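Local coordinates for protein putative TetR-family transcriptional regulator (Rhodococcus sp., PDB 2G3B) that probably acts as a transcriptional repressor, binding regulatory DNA through a predicted helix-turn-helix motif in the manner of TetR-family proteins, at residues A[78-83]-A[127-132]; A[135-140]-A[146-151]; A[156-161]-A[178-183]. One frame throughout, in Å; residues are numbered along the deposited sequence.

Contact 1 (A[78-83]-A[127-132])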
# COMPACT_ATOMS: atom_id res chain seq x y z
N ASP A 78 -2.90 9.06 23.27
CA ASP A 78 -2.34 10.29 22.70
C ASP A 78 -1.17 10.01 21.76
O ASP A 78 -1.16 10.49 20.63
CB ASP A 78 -1.92 11.28 23.79
CG ASP A 78 -3.10 11.80 24.62
OD1 ASP A 78 -4.22 12.03 24.08
OD2 ASP A 78 -2.91 11.96 25.85
N ARG A 79 -0.23 9.17 22.21
CA ARG A 79 1.01 8.88 21.46
C ARG A 79 0.74 8.05 20.22
O ARG A 79 1.29 8.34 19.15
CB ARG A 79 2.09 8.20 22.35
CG ARG A 79 2.62 9.13 23.45
CD ARG A 79 3.78 8.53 24.26
NE ARG A 79 3.33 7.68 25.37
CZ ARG A 79 3.15 8.11 26.62
NH1 ARG A 79 3.41 9.37 26.95
NH2 ARG A 79 2.72 7.25 27.55
N LEU A 80 -0.08 7.03 20.36
CA LEU A 80 -0.52 6.24 19.23
C LEU A 80 -1.28 7.01 18.17
O LEU A 80 -1.07 6.82 16.98
CB LEU A 80 -1.43 5.11 19.69
CG LEU A 80 -0.94 3.71 19.94
CD1 LEU A 80 -2.19 2.86 20.04
CD2 LEU A 80 -0.05 3.23 18.79
N THR A 81 -2.23 7.84 18.62
CA THR A 81 -3.04 8.65 17.71
C THR A 81 -2.15 9.62 16.94
O THR A 81 -2.30 9.74 15.74
CB THR A 81 -4.09 9.48 18.49
OG1 THR A 81 -4.99 8.59 19.15
CG2 THR A 81 -4.90 10.41 17.57
N ARG A 82 -1.28 10.32 17.66
CA ARG A 82 -0.38 11.31 17.03
C ARG A 82 0.52 10.63 15.99
O ARG A 82 0.77 11.18 14.91
CB ARG A 82 0.47 12.00 18.08
CG ARG A 82 1.60 12.87 17.50
CD ARG A 82 2.48 13.46 18.61
NE ARG A 82 1.64 14.05 19.65
CZ ARG A 82 1.54 13.58 20.89
NH1 ARG A 82 2.26 12.52 21.26
NH2 ARG A 82 0.72 14.19 21.75
N SER A 83 1.04 9.46 16.34
CA SER A 83 1.90 8.72 15.46
C SER A 83 1.19 8.34 14.16
O SER A 83 1.69 8.67 13.06
CB SER A 83 2.45 7.49 16.15
OG SER A 83 3.01 6.65 15.16
N SER A 127 8.25 -1.13 15.10
CA SER A 127 8.74 -1.23 16.47
C SER A 127 8.34 -0.07 17.36
O SER A 127 8.07 -0.26 18.55
CB SER A 127 10.27 -1.43 16.47
OG SER A 127 10.74 -1.73 17.75
N GLU A 128 8.25 1.14 16.80
CA GLU A 128 7.79 2.29 17.60
C GLU A 128 6.37 2.05 18.02
O GLU A 128 6.00 2.32 19.16
CB GLU A 128 7.77 3.59 16.78
CG GLU A 128 9.04 3.95 16.12
CD GLU A 128 8.88 5.24 15.21
OE1 GLU A 128 7.81 5.89 15.25
OE2 GLU A 128 9.80 5.57 14.47
N ILE A 129 5.56 1.53 17.10
CA ILE A 129 4.16 1.25 17.38
C ILE A 129 4.01 0.05 18.33
O ILE A 129 3.25 0.13 19.32
CB ILE A 129 3.36 0.98 16.09
CG1 ILE A 129 3.34 2.22 15.17
CG2 ILE A 129 1.93 0.55 16.45
CD1 ILE A 129 2.56 3.41 15.80
N ALA A 130 4.71 -1.05 18.06
CA ALA A 130 4.71 -2.21 18.98
C ALA A 130 5.12 -1.78 20.38
O ALA A 130 4.49 -2.18 21.35
CB ALA A 130 5.66 -3.31 18.48
N ASP A 131 6.20 -1.02 20.52
CA ASP A 131 6.64 -0.65 21.85
C ASP A 131 5.57 0.15 22.59
O ASP A 131 5.36 -0.04 23.78
CB ASP A 131 7.93 0.16 21.79
CG ASP A 131 8.46 0.52 23.17
OD1 ASP A 131 8.72 -0.39 24.00
OD2 ASP A 131 8.64 1.71 23.45
N ALA A 132 4.93 1.07 21.88
CA ALA A 132 3.84 1.84 22.47
C ALA A 132 2.77 0.94 23.03
O ALA A 132 2.32 1.13 24.18
CB ALA A 132 3.25 2.86 21.41
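In the all-helical C-terminal domain of this TetR-family protein, helices 76-86 and 115-139 pack antiparallel where L80 and S83 of the first face I129 and A132 of the second. The short axes run at 159° to one another and come no nearer than 10.4 Å, and the closest alpha carbons, CA of L80 and CA of A132, are 7.0 Å apart. No hydrogen bond crosses; the contact is made by methyl groups and the hydroxyl of S83. One branch of L80 does the reaching: its CD2 lies 4.0 Å from CD1 of I129 and 4.2 Å from CB of A132. The two larger side chains cross at roughly a right angle, and CD2 of L80 also approaches the other branch of I129, 4.1 Å from CG2, so that this single methyl meets both arms of the isoleucine. I129 holds CG1 beside its backbone N (chi1 -63°), and a further bend at chi2, -66°, brings CD1 to S83. There CD1 of I129 sits 3.3 Å from OG of S83, a close carbon-to-oxygen approach in which the methyl supplies no polar partner; the hydroxyl is carried into it by standing anti to the serine's backbone N. From helix 148-167, M155 touches both L80 and I129 and A152 packs on I129, extending the apolar layer, while T156 meets I129 through its methyl, CG2. Helix 173-188 closes in through M188 on L80, and E128 forms a salt bridge with R66 of helix 47-66, which joins the bundle to the long helix leading from the N-terminal region.

Contact 2 (A[135-140]-A[146-151])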
# COMPACT_ATOMS: atom_id res chain seq x y z
N GLN A 135 3.98 -1.08 26.15
CA GLN A 135 4.09 -0.17 27.32
C GLN A 135 2.68 0.01 27.89
O GLN A 135 2.44 -0.08 29.09
CB GLN A 135 4.69 1.21 26.93
CG GLN A 135 6.23 1.22 26.53
CD GLN A 135 7.14 0.40 27.47
OE1 GLN A 135 6.98 0.41 28.70
NE2 GLN A 135 8.13 -0.30 26.88
N ALA A 136 1.74 0.21 26.99
CA ALA A 136 0.33 0.46 27.38
C ALA A 136 -0.34 -0.81 27.94
O ALA A 136 -1.27 -0.73 28.73
CB ALA A 136 -0.46 1.00 26.16
N GLN A 137 0.10 -1.98 27.53
CA GLN A 137 -0.48 -3.18 28.15
C GLN A 137 0.00 -3.34 29.58
O GLN A 137 -0.76 -3.83 30.45
CB GLN A 137 -0.23 -4.43 27.30
CG GLN A 137 -0.88 -4.37 25.89
CD GLN A 137 -0.63 -5.65 25.10
OE1 GLN A 137 0.49 -6.12 25.06
NE2 GLN A 137 -1.67 -6.21 24.49
N ALA A 138 1.23 -2.89 29.87
CA ALA A 138 1.76 -2.92 31.25
C ALA A 138 0.97 -1.97 32.19
O ALA A 138 0.65 -2.30 33.30
CB ALA A 138 3.27 -2.62 31.27
N THR A 139 0.64 -0.77 31.71
CA THR A 139 -0.21 0.16 32.46
C THR A 139 -1.69 -0.24 32.43
O THR A 139 -2.46 0.24 33.26
CB THR A 139 -0.17 1.58 31.84
OG1 THR A 139 -0.83 1.53 30.58
CG2 THR A 139 1.25 2.09 31.68
N GLY A 140 -2.09 -1.06 31.46
CA GLY A 140 -3.50 -1.43 31.26
C GLY A 140 -4.35 -0.47 30.43
O GLY A 140 -5.59 -0.54 30.45
N LEU A 146 -4.45 -8.03 22.75
CA LEU A 146 -3.67 -7.76 21.54
C LEU A 146 -2.25 -8.32 21.60
O LEU A 146 -1.57 -8.19 22.63
CB LEU A 146 -3.65 -6.26 21.28
CG LEU A 146 -5.03 -5.65 21.01
CD1 LEU A 146 -5.01 -4.13 21.22
CD2 LEU A 146 -5.53 -5.99 19.60
N ASP A 147 -1.83 -8.98 20.53
CA ASP A 147 -0.44 -9.33 20.33
C ASP A 147 0.20 -8.08 19.69
O ASP A 147 -0.22 -7.63 18.58
CB ASP A 147 -0.30 -10.60 19.45
CG ASP A 147 1.13 -11.20 19.43
OD1 ASP A 147 2.07 -10.67 20.10
OD2 ASP A 147 1.34 -12.22 18.73
N PRO A 148 1.14 -7.44 20.44
CA PRO A 148 1.81 -6.19 20.06
C PRO A 148 2.36 -6.17 18.65
O PRO A 148 2.06 -5.25 17.90
CB PRO A 148 2.96 -6.09 21.07
CG PRO A 148 2.42 -6.78 22.30
CD PRO A 148 1.55 -7.90 21.79
N GLN A 149 3.17 -7.17 18.30
CA GLN A 149 3.84 -7.19 17.02
C GLN A 149 2.83 -7.23 15.85
O GLN A 149 2.84 -6.36 14.99
CB GLN A 149 4.84 -8.36 16.97
CG GLN A 149 5.31 -8.74 15.59
CD GLN A 149 6.23 -7.72 15.08
OE1 GLN A 149 6.57 -6.80 15.83
NE2 GLN A 149 6.64 -7.82 13.81
N PRO A 150 1.94 -8.24 15.81
CA PRO A 150 0.92 -8.25 14.75
C PRO A 150 0.05 -7.02 14.65
O PRO A 150 -0.28 -6.60 13.53
CB PRO A 150 0.06 -9.47 15.13
CG PRO A 150 1.06 -10.35 15.77
CD PRO A 150 1.86 -9.46 16.62
N THR A 151 -0.34 -6.45 15.78
CA THR A 151 -1.14 -5.23 15.81
C THR A 151 -0.39 -4.04 15.17
O THR A 151 -0.97 -3.26 14.40
CB THR A 151 -1.57 -4.91 17.25
OG1 THR A 151 -2.31 -6.04 17.79
CG2 THR A 151 -2.51 -3.71 17.27
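Q137 reaches across from the last turn of helix 115-139 with its amide directed at L146, just before helix 148-167, and P148, its first residue. Its chain is fully extended beyond CG (chi2 -179°), which carries the amide out from its own helix toward the other segment. The two halves of that amide then play different parts. NE2 of Q137 donates to O of L146 over 2.7 Å with an N-H...O angle of 160°; the acceptor lies nearly in the glutamine's amide plane, and the donor approaches with a C=O...N angle of 129°, tilted moderately from the plane of the carbonyl. OE1 of Q137 is 3.4 Å from CG of P148, the side chain and the proline ring running at a slant to each other. The same NE2 also skirts the leucine, 3.8 Å from CB of L146. Beyond this junction the helix begins: D147 stands at the N-cap position, yet its side chain makes no capping bond. Its carbonyl receives two donors instead, as O of D147 accepts from T151 N at 3.0 Å and from T151 OG1 at 2.7 Å, the hydroxyl lying above the carbonyl plane. Around the contact, P148 also packs on V134, and P150 touches H179 of the second subunit. Because NE2 of Q137 additionally donates to the carbonyl of S143, both acceptors fix which end of the amide carries nitrogen; these bonds tie the connecting loop to helix 115-139, while Q137 meets the start of the next helix by packing alone.

Contact 3 (A[156-161]-A[178-183])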
# COMPACT_ATOMS: atom_id res chain seq x y z
N THR A 156 0.36 -0.23 10.89
CA THR A 156 1.25 0.46 9.94
C THR A 156 0.91 0.05 8.51
O THR A 156 1.02 0.86 7.59
CB THR A 156 2.71 0.22 10.23
OG1 THR A 156 2.97 -1.18 10.21
CG2 THR A 156 3.11 0.84 11.60
N ALA A 157 0.54 -1.23 8.32
CA ALA A 157 0.08 -1.67 7.00
C ALA A 157 -1.19 -0.91 6.55
O ALA A 157 -1.34 -0.55 5.37
CB ALA A 157 -0.16 -3.20 6.96
N LEU A 158 -2.10 -0.67 7.49
CA LEU A 158 -3.30 0.17 7.26
C LEU A 158 -2.93 1.61 6.82
O LEU A 158 -3.46 2.13 5.84
CB LEU A 158 -4.23 0.21 8.51
CG LEU A 158 -5.41 1.20 8.43
CD1 LEU A 158 -6.40 0.79 7.22
CD2 LEU A 158 -6.16 1.38 9.77
N VAL A 159 -1.96 2.20 7.48
CA VAL A 159 -1.46 3.53 7.03
C VAL A 159 -0.94 3.48 5.57
O VAL A 159 -1.26 4.33 4.76
CB VAL A 159 -0.31 4.05 7.98
CG1 VAL A 159 0.47 5.28 7.37
CG2 VAL A 159 -0.90 4.35 9.41
N GLU A 160 -0.16 2.44 5.22
CA GLU A 160 0.35 2.34 3.86
C GLU A 160 -0.78 2.15 2.83
O GLU A 160 -0.76 2.74 1.77
CB GLU A 160 1.33 1.14 3.79
CG GLU A 160 2.73 1.49 4.39
CD GLU A 160 3.78 0.45 3.97
OE1 GLU A 160 3.91 0.16 2.75
OE2 GLU A 160 4.47 -0.09 4.83
N GLY A 161 -1.75 1.30 3.15
CA GLY A 161 -2.90 1.09 2.24
C GLY A 161 -3.74 2.35 2.07
O GLY A 161 -4.14 2.68 0.93
N SER A 178 -9.79 10.37 9.65
CA SER A 178 -10.94 9.97 10.44
C SER A 178 -10.91 8.47 10.51
O SER A 178 -11.22 7.92 11.56
CB SER A 178 -12.26 10.35 9.78
OG SER A 178 -13.34 10.01 10.68
N HIS A 179 -10.55 7.77 9.41
CA HIS A 179 -10.63 6.26 9.47
C HIS A 179 -9.55 5.71 10.40
O HIS A 179 -9.77 4.70 11.12
CB HIS A 179 -10.42 5.63 8.09
CG HIS A 179 -11.44 6.00 7.06
ND1 HIS A 179 -12.70 6.46 7.37
CD2 HIS A 179 -11.38 6.00 5.70
CE1 HIS A 179 -13.36 6.74 6.27
NE2 HIS A 179 -12.60 6.42 5.24
N LEU A 180 -8.38 6.34 10.39
CA LEU A 180 -7.31 5.94 11.31
C LEU A 180 -7.73 6.14 12.75
O LEU A 180 -7.45 5.31 13.62
CB LEU A 180 -6.00 6.72 11.06
CG LEU A 180 -5.17 6.24 9.86
CD1 LEU A 180 -4.07 7.27 9.58
CD2 LEU A 180 -4.55 4.90 10.14
N LEU A 181 -8.43 7.25 13.01
CA LEU A 181 -8.95 7.46 14.38
C LEU A 181 -9.91 6.38 14.76
O LEU A 181 -9.90 5.93 15.91
CB LEU A 181 -9.69 8.79 14.48
CG LEU A 181 -8.92 10.09 14.67
CD1 LEU A 181 -9.91 11.30 14.57
CD2 LEU A 181 -8.15 10.11 16.01
N GLY A 182 -10.80 6.00 13.84
CA GLY A 182 -11.83 4.96 14.19
C GLY A 182 -11.13 3.63 14.43
O GLY A 182 -11.46 2.90 15.38
N ALA A 183 -10.14 3.29 13.60
CA ALA A 183 -9.32 2.07 13.84
C ALA A 183 -8.67 2.01 15.24
O ALA A 183 -8.80 0.98 15.95
CB ALA A 183 -8.29 1.90 12.75
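OG1 of T156 accepts from NH2 of R165 of the second subunit and has the carbonyls of A152 and V153 as alternative or shared acceptors for its single proton. On the same helix as T156, L158 and V159 turn to L180 and A183. Helices 148-167 and 173-188 form an antiparallel hairpin, consistent with the pair that each TetR-family subunit commonly contributes to a dimeric four-helix bundle; the local axes stand 11.2 Å apart at 163°. The dimer side of helix 148-167 is strongly polar at E160, whose carboxylate makes salt bridges to R105 and to R165 of the second subunit, and A157 packs there on L162 of that subunit. Between segments 156-161 and 178-183 the contacts are apolar. CD2 of L180 is the central methyl, 3.8 Å from CG2 of V159 and 3.9 Å from CD2 of L158. The two leucines pass alongside each other heading in opposite directions, whereas V159 and L180 meet nearly at right angles. V159 can offer CG2 because that branch stands opposite its carbonyl carbon, next to the backbone N. L84 and L85 of helix 76-86 close over V159 and L180 respectively, and W125 adds to V159. With CG opposite the backbone N (chi1 173°), L158 stretches across until its CD2 lies 3.7 Å from CB of A183.

Overall arrangement
All three contacts belong to the helical C-terminal region, and they differ with depth. Contacts 1 and 3 are buried, each joining two antiparallel helices through methyl groups without a crossing hydrogen bond; contact 2 lies at the surface, its centre about 22 Å from the centre of the chain against about 14 Å for the centres of the others, and relies on a side-chain amide. Helix 115-139 serves contacts 1 and 2, helix 148-167 contacts 2 and 3. Contacts 1 and 3 touch where CG1 of I129 lies 3.8 Å from CG2 of T156, whose CB points away from segment 178-183. Contact 3 lies closely against the second subunit, which leaves the segments of contact 1 untouched.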